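Glycosyl hydrolase, BNR repeat (Ralstonia eutropha, PDB 3B7F) probably acts as a glycoside hydrolase, built as a seven-bladed beta-propeller with BNR repeats and related to the non-viral sialidases. Local coordinates at residues Pro100-Ala105 with Arg112-Val117; Ala28-Ala33 with His384-Gln389. All blocks are in the same frame, centred on the assembly; numbering follows the deposited sequence. Where two conformers were deposited one is given.

Contact 1. Residues Pro100-Ala105 with Arg112-Val117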
loop_
_atom_site.group_PDB
_atom_site.type_symbol
_atom_site.label_atom_id
_atom_site.label_comp_id
_atom_site.label_asym_id
_atom_site.label_seq_id
_atom_site.Cartn_x
_atom_site.Cartn_y
_atom_site.Cartn_z
ATOM N N PRO A 100 15.833 -9.765 -3.625
ATOM C CA PRO A 100 15.499 -9.397 -4.997
ATOM C C PRO A 100 16.640 -8.713 -5.780
ATOM O O PRO A 100 17.231 -7.741 -5.311
ATOM C CB PRO A 100 14.327 -8.423 -4.800
ATOM C CG PRO A 100 13.652 -8.923 -3.603
ATOM C CD PRO A 100 14.787 -9.289 -2.690
ATOM N N ALA A 101 16.948 -9.259 -6.950
ATOM C CA ALA A 101 18.000 -8.736 -7.822
ATOM C C ALA A 101 17.636 -9.119 -9.217
ATOM O O ALA A 101 17.240 -10.256 -9.444
ATOM C CB ALA A 101 19.352 -9.328 -7.471
ATOM N N PHE A 102 17.737 -8.177 -10.156
ATOM C CA PHE A 102 17.461 -8.461 -11.557
ATOM C C PHE A 102 18.542 -9.406 -12.110
ATOM O O PHE A 102 19.692 -9.400 -11.645
ATOM C CB PHE A 102 17.451 -7.178 -12.405
ATOM C CG PHE A 102 16.342 -6.207 -12.071
ATOM C CD1 PHE A 102 15.041 -6.445 -12.492
ATOM C CD2 PHE A 102 16.609 -5.027 -11.396
ATOM C CE1 PHE A 102 14.012 -5.534 -12.207
ATOM C CE2 PHE A 102 15.591 -4.111 -11.128
ATOM C CZ PHE A 102 14.292 -4.373 -11.533
ATOM N N ASN A 103 18.173 -10.212 -13.098
ATOM C CA ASN A 103 19.138 -11.105 -13.767
ATOM C C ASN A 103 20.217 -10.285 -14.513
ATOM O O ASN A 103 19.975 -9.118 -14.875
ATOM C CB ASN A 103 18.437 -12.061 -14.758
ATOM C CG ASN A 103 17.501 -13.065 -14.077
ATOM O OD1 ASN A 103 17.676 -13.425 -12.908
ATOM N ND2 ASN A 103 16.500 -13.522 -14.825
ATOM N N LYS A 104 21.389 -10.894 -14.720
ATOM C CA LYS A 104 22.494 -10.264 -15.444
ATOM C C LYS A 104 22.043 -9.954 -16.865
ATOM O O LYS A 104 21.377 -10.783 -17.479
ATOM C CB LYS A 104 23.725 -11.184 -15.465
ATOM N N ALA A 105 22.351 -8.753 -17.363
ATOM C CA ALA A 105 21.981 -8.373 -18.734
ATOM C C ALA A 105 22.946 -9.043 -19.736
ATOM O O ALA A 105 24.073 -9.384 -19.352
ATOM C CB ALA A 105 22.000 -6.863 -18.899
ATOM N N ARG A 112 19.615 -3.460 -15.633
ATOM C CA ARG A 112 18.925 -2.749 -14.526
ATOM C C ARG A 112 19.350 -3.248 -13.148
ATOM O O ARG A 112 19.673 -4.429 -12.983
ATOM C CB ARG A 112 17.408 -2.952 -14.569
ATOM C CG ARG A 112 16.705 -2.738 -15.894
ATOM C CD ARG A 112 15.274 -3.259 -15.814
ATOM N NE ARG A 112 14.317 -2.284 -15.312
ATOM C CZ ARG A 112 13.044 -2.548 -14.997
ATOM N NH1 ARG A 112 12.551 -3.782 -15.064
ATOM N NH2 ARG A 112 12.263 -1.561 -14.586
ATOM N N VAL A 113 19.314 -2.350 -12.164
ATOM C CA VAL A 113 19.684 -2.625 -10.777
ATOM C C VAL A 113 18.540 -2.239 -9.807
ATOM O O VAL A 113 17.938 -1.174 -9.951
ATOM C CB VAL A 113 20.993 -1.860 -10.402
ATOM C CG1 VAL A 113 21.219 -1.832 -8.890
ATOM C CG2 VAL A 113 22.187 -2.464 -11.126
ATOM N N VAL A 114 18.267 -3.116 -8.837
ATOM C CA VAL A 114 17.248 -2.900 -7.810
ATOM C C VAL A 114 17.747 -1.810 -6.852
ATOM O O VAL A 114 18.809 -1.958 -6.241
ATOM C CB VAL A 114 16.894 -4.221 -7.040
ATOM C CG1 VAL A 114 16.051 -3.950 -5.783
ATOM C CG2 VAL A 114 16.180 -5.239 -7.977
ATOM N N ASP A 115 17.004 -0.697 -6.775
ATOM C CA ASP A 115 17.333 0.376 -5.854
ATOM C C ASP A 115 16.805 0.012 -4.476
ATOM O O ASP A 115 17.539 0.094 -3.503
ATOM C CB ASP A 115 16.763 1.720 -6.278
ATOM C CG ASP A 115 17.229 2.836 -5.369
ATOM O OD1 ASP A 115 18.398 3.255 -5.472
ATOM O OD2 ASP A 115 16.430 3.282 -4.535
ATOM N N HIS A 116 15.527 -0.367 -4.398
ATOM C CA HIS A 116 14.942 -0.828 -3.141
ATOM C C HIS A 116 13.712 -1.694 -3.362
ATOM O O HIS A 116 13.055 -1.606 -4.393
ATOM C CB HIS A 116 14.629 0.360 -2.201
ATOM C CG HIS A 116 13.661 1.363 -2.750
ATOM N ND1 HIS A 116 14.056 2.456 -3.485
ATOM C CD2 HIS A 116 12.320 1.464 -2.623
ATOM C CE1 HIS A 116 12.996 3.169 -3.821
ATOM N NE2 HIS A 116 11.927 2.583 -3.312
ATOM N N VAL A 117 13.450 -2.571 -2.394
ATOM C CA VAL A 117 12.236 -3.370 -2.364
ATOM C C VAL A 117 11.231 -2.414 -1.764
ATOM O O VAL A 117 11.416 -1.931 -0.641
ATOM C CB VAL A 117 12.372 -4.623 -1.513
ATOM C CG1 VAL A 117 11.041 -5.416 -1.498
ATOM C CG2 VAL A 117 13.526 -5.479 -2.031
HETATM O O HOH W 1 21.398 -7.012 -11.547
#
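Phe102 O takes a hydrogen from a water at 2.9 Å, and the same water turns a second, weak bond to Arg112 O. This water bridge is the polar link between Pro100-Ala105 and Arg112-Val117, which share no direct hydrogen bond; the rest is side-chain contact. Phe102 does most of it. Its CG lies anti to the carbonyl carbon (chi1 -65°), and the ring slips in beside the opposing chain. Arg112 CB sits over one face, 4.2 Å from the ring centroid and 23° off the normal, a CH-pi contact. The arginine chain bends at chi3, and its guanidinium lies near the ring: in one of two modelled conformers, and so less certainly, NH1 is 3.7 Å from Phe102 CE1, with the two planes 32° apart, tilted rather than stacked flat. At the ring edge, in plane, comes Val113 C. Val114 sends CG2 obliquely against Phe102 CE2, 3.4 Å away, a tight fit. Further in, Pro100 CG meets Val117 CG2 at 3.8 Å, the two side chains crossing at about a right angle.

This is the connection from the outer strand 94-95 of one propeller blade to the first strand, 116-122, of the next. Phe141 and Thr135 of that next blade also touch Phe102, so the ring reaches from the loop onto that blade's sheet. Asp115 and His116, both opposite Ser136, form a classic beta bulge where the strand begins. Between these two segments apolar contact outweighs polar bonding, with one water, weakly bonded on one side, as the bridge.

Contact 2. Residues Ala28-Ala33 with His384-Gln389; sequences ATIKGA and HIYAVQ
His384 and Ile30 meet at the start of the propeller's Velcro closure, in which the C-terminal strand 385-391 pairs antiparallel with the N-terminal strand 24-29 and completes a four-stranded blade from the two chain ends. His384 O accepts from Ile30 N at 3.0 Å, the donor lying nearly along the C=O axis, and the CA-H of Thr29 leans on the same oxygen. Alongside, His384 CB touches Ile30 CG2 at 3.6 Å. The imidazole itself turns elsewhere: NE2 is hydrogen-bonded to Lys342 NZ, and CD2 lies over a face of the Tyr386 ring.

Ile385 follows in a non-hydrogen-bonded pair with Thr29, where its CG1 is 4.0 Å from Thr29 CG2. The hydroxyl of that threonine is occupied within its own turn: OG1 accepts from Lys31 N, an ST turn, and donates to Gly32 O, within the type I beta turn Thr29-Gly32.

At Tyr386 the register slips. Its N donates to Ala28 O at 2.9 Å, and its CG is anti to the carbonyl carbon (chi1 -73°). The ring meets Ile30 obliquely, CE2 against CB, and OH comes within 3.6 Å of Ile30 CD1.

Ala387 N reaches the same Ala28 O at 3.3 Å, from the same face of its carbonyl plane. Two successive N-H groups gripping one oxygen make a classic beta bulge, with Tyr386 and Ala387 both opposite Ala28. Ala387 O returns a bond by accepting from Ala28 N at 2.9 Å, and on the side of the sheet these two alanines share, Ala28 CB rests 3.9 Å from Ala387 CB.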
loop_
_atom_site.group_PDB
_atom_site.type_symbol
_atom_site.label_atom_id
_atom_site.label_comp_id
_atom_site.label_asym_id
_atom_site.label_seq_id
_atom_site.Cartn_x
_atom_site.Cartn_y
_atom_site.Cartn_z
ATOM N N ALA A 28 7.112 1.675 9.328
ATOM C CA ALA A 28 8.338 1.769 8.553
ATOM C C ALA A 28 8.679 3.227 8.365
ATOM O O ALA A 28 7.825 4.001 7.920
ATOM C CB ALA A 28 8.158 1.085 7.182
ATOM N N THR A 29 9.906 3.613 8.727
ATOM C CA THR A 29 10.353 4.988 8.560
ATOM C C THR A 29 11.706 5.018 7.889
ATOM O O THR A 29 12.417 4.004 7.789
ATOM C CB THR A 29 10.465 5.781 9.905
ATOM O OG1 THR A 29 11.734 5.538 10.511
ATOM C CG2 THR A 29 9.325 5.450 10.864
ATOM N N ILE A 30 12.059 6.221 7.457
ATOM C CA ILE A 30 13.314 6.498 6.810
ATOM C C ILE A 30 14.552 6.164 7.669
ATOM O O ILE A 30 15.635 5.980 7.096
ATOM C CB ILE A 30 13.344 7.978 6.353
ATOM C CG1 ILE A 30 14.399 8.207 5.256
ATOM C CG2 ILE A 30 13.517 8.903 7.589
ATOM C CD1 ILE A 30 14.227 9.551 4.482
ATOM N N LYS A 31 14.398 6.084 9.004
ATOM C CA LYS A 31 15.510 5.748 9.913
ATOM C C LYS A 31 15.238 4.609 10.885
ATOM O O LYS A 31 15.909 4.523 11.919
ATOM C CB LYS A 31 15.982 7.009 10.692
ATOM C CG LYS A 31 16.611 8.091 9.823
ATOM C CD LYS A 31 17.987 7.703 9.274
ATOM C CE LYS A 31 18.487 8.796 8.360
ATOM N NZ LYS A 31 19.748 8.395 7.745
ATOM N N GLY A 32 14.312 3.707 10.539
ATOM C CA GLY A 32 14.049 2.516 11.357
ATOM C C GLY A 32 12.609 2.073 11.382
ATOM O O GLY A 32 11.730 2.726 10.804
ATOM N N ALA A 33 12.405 0.946 12.059
ATOM C CA ALA A 33 11.111 0.335 12.291
ATOM C C ALA A 33 10.690 0.581 13.742
ATOM O O ALA A 33 11.492 0.470 14.678
ATOM C CB ALA A 33 11.148 -1.171 12.010
ATOM N N HIS A 384 10.453 10.344 9.416
ATOM C CA HIS A 384 9.587 10.328 8.222
ATOM C C HIS A 384 8.961 8.942 7.964
ATOM O O HIS A 384 9.668 8.002 7.643
ATOM C CB HIS A 384 10.487 10.781 7.050
ATOM C CG HIS A 384 9.828 10.853 5.702
ATOM N ND1 HIS A 384 9.678 12.045 5.021
ATOM C CD2 HIS A 384 9.338 9.888 4.885
ATOM C CE1 HIS A 384 9.099 11.810 3.858
ATOM N NE2 HIS A 384 8.875 10.512 3.753
ATOM N N ILE A 385 7.629 8.834 8.065
ATOM C CA ILE A 385 6.917 7.558 7.909
ATOM C C ILE A 385 6.547 7.212 6.444
ATOM O O ILE A 385 5.859 7.979 5.743
ATOM C CB ILE A 385 5.639 7.506 8.822
ATOM C CG1 ILE A 385 6.010 7.682 10.309
ATOM C CG2 ILE A 385 4.869 6.209 8.617
ATOM C CD1 ILE A 385 4.795 8.157 11.277
ATOM N N TYR A 386 7.022 6.045 6.014
ATOM C CA TYR A 386 6.741 5.448 4.690
ATOM C C TYR A 386 5.502 4.530 4.723
ATOM O O TYR A 386 4.650 4.633 3.850
ATOM C CB TYR A 386 7.936 4.635 4.139
ATOM C CG TYR A 386 9.109 5.444 3.644
ATOM C CD1 TYR A 386 8.960 6.324 2.588
ATOM C CD2 TYR A 386 10.375 5.295 4.169
ATOM C CE1 TYR A 386 10.033 7.076 2.104
ATOM C CE2 TYR A 386 11.468 6.046 3.673
ATOM C CZ TYR A 386 11.280 6.941 2.651
ATOM O OH TYR A 386 12.309 7.705 2.112
ATOM N N ALA A 387 5.380 3.701 5.760
ATOM C CA ALA A 387 4.310 2.723 5.849
ATOM C C ALA A 387 3.835 2.447 7.263
ATOM O O ALA A 387 4.618 2.484 8.205
ATOM C CB ALA A 387 4.774 1.395 5.221
ATOM N N VAL A 388 2.539 2.137 7.374
ATOM C CA VAL A 388 1.893 1.765 8.627
ATOM C C VAL A 388 1.002 0.618 8.211
ATOM O O VAL A 388 0.278 0.742 7.242
ATOM C CB VAL A 388 1.084 2.889 9.274
ATOM C CG1 VAL A 388 0.470 2.405 10.585
ATOM C CG2 VAL A 388 1.962 4.133 9.507
ATOM N N GLN A 389 1.111 -0.497 8.925
ATOM C CA GLN A 389 0.401 -1.709 8.640
ATOM C C GLN A 389 -0.139 -2.356 9.921
ATOM O O GLN A 389 0.581 -2.500 10.895
ATOM C CB GLN A 389 1.391 -2.636 7.961
ATOM C CG GLN A 389 0.873 -3.950 7.494
ATOM C CD GLN A 389 -0.046 -3.866 6.287
ATOM O OE1 GLN A 389 0.309 -3.292 5.264
ATOM N NE2 GLN A 389 -1.206 -4.500 6.393
#

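How the contacts relate
From the N terminus the chain first lays down Ala28-Ala33, whose partner His384-Gln389 arrives only some 350 residues later. Contact 2 therefore closes a loop around nearly the whole propeller, and contact 1 falls entirely within it. Contact 1 closes a far shorter excursion, the six residues between Ala105 and Arg112, on the way from one blade to the next. The two sites do not touch: their centres are 23 Å apart, with nearest atoms about 7 Å from each other. Strand 56-62 lies between them, and its His58 ring stacks with both His116 and Tyr386, relating the interblade connection to the ring closure.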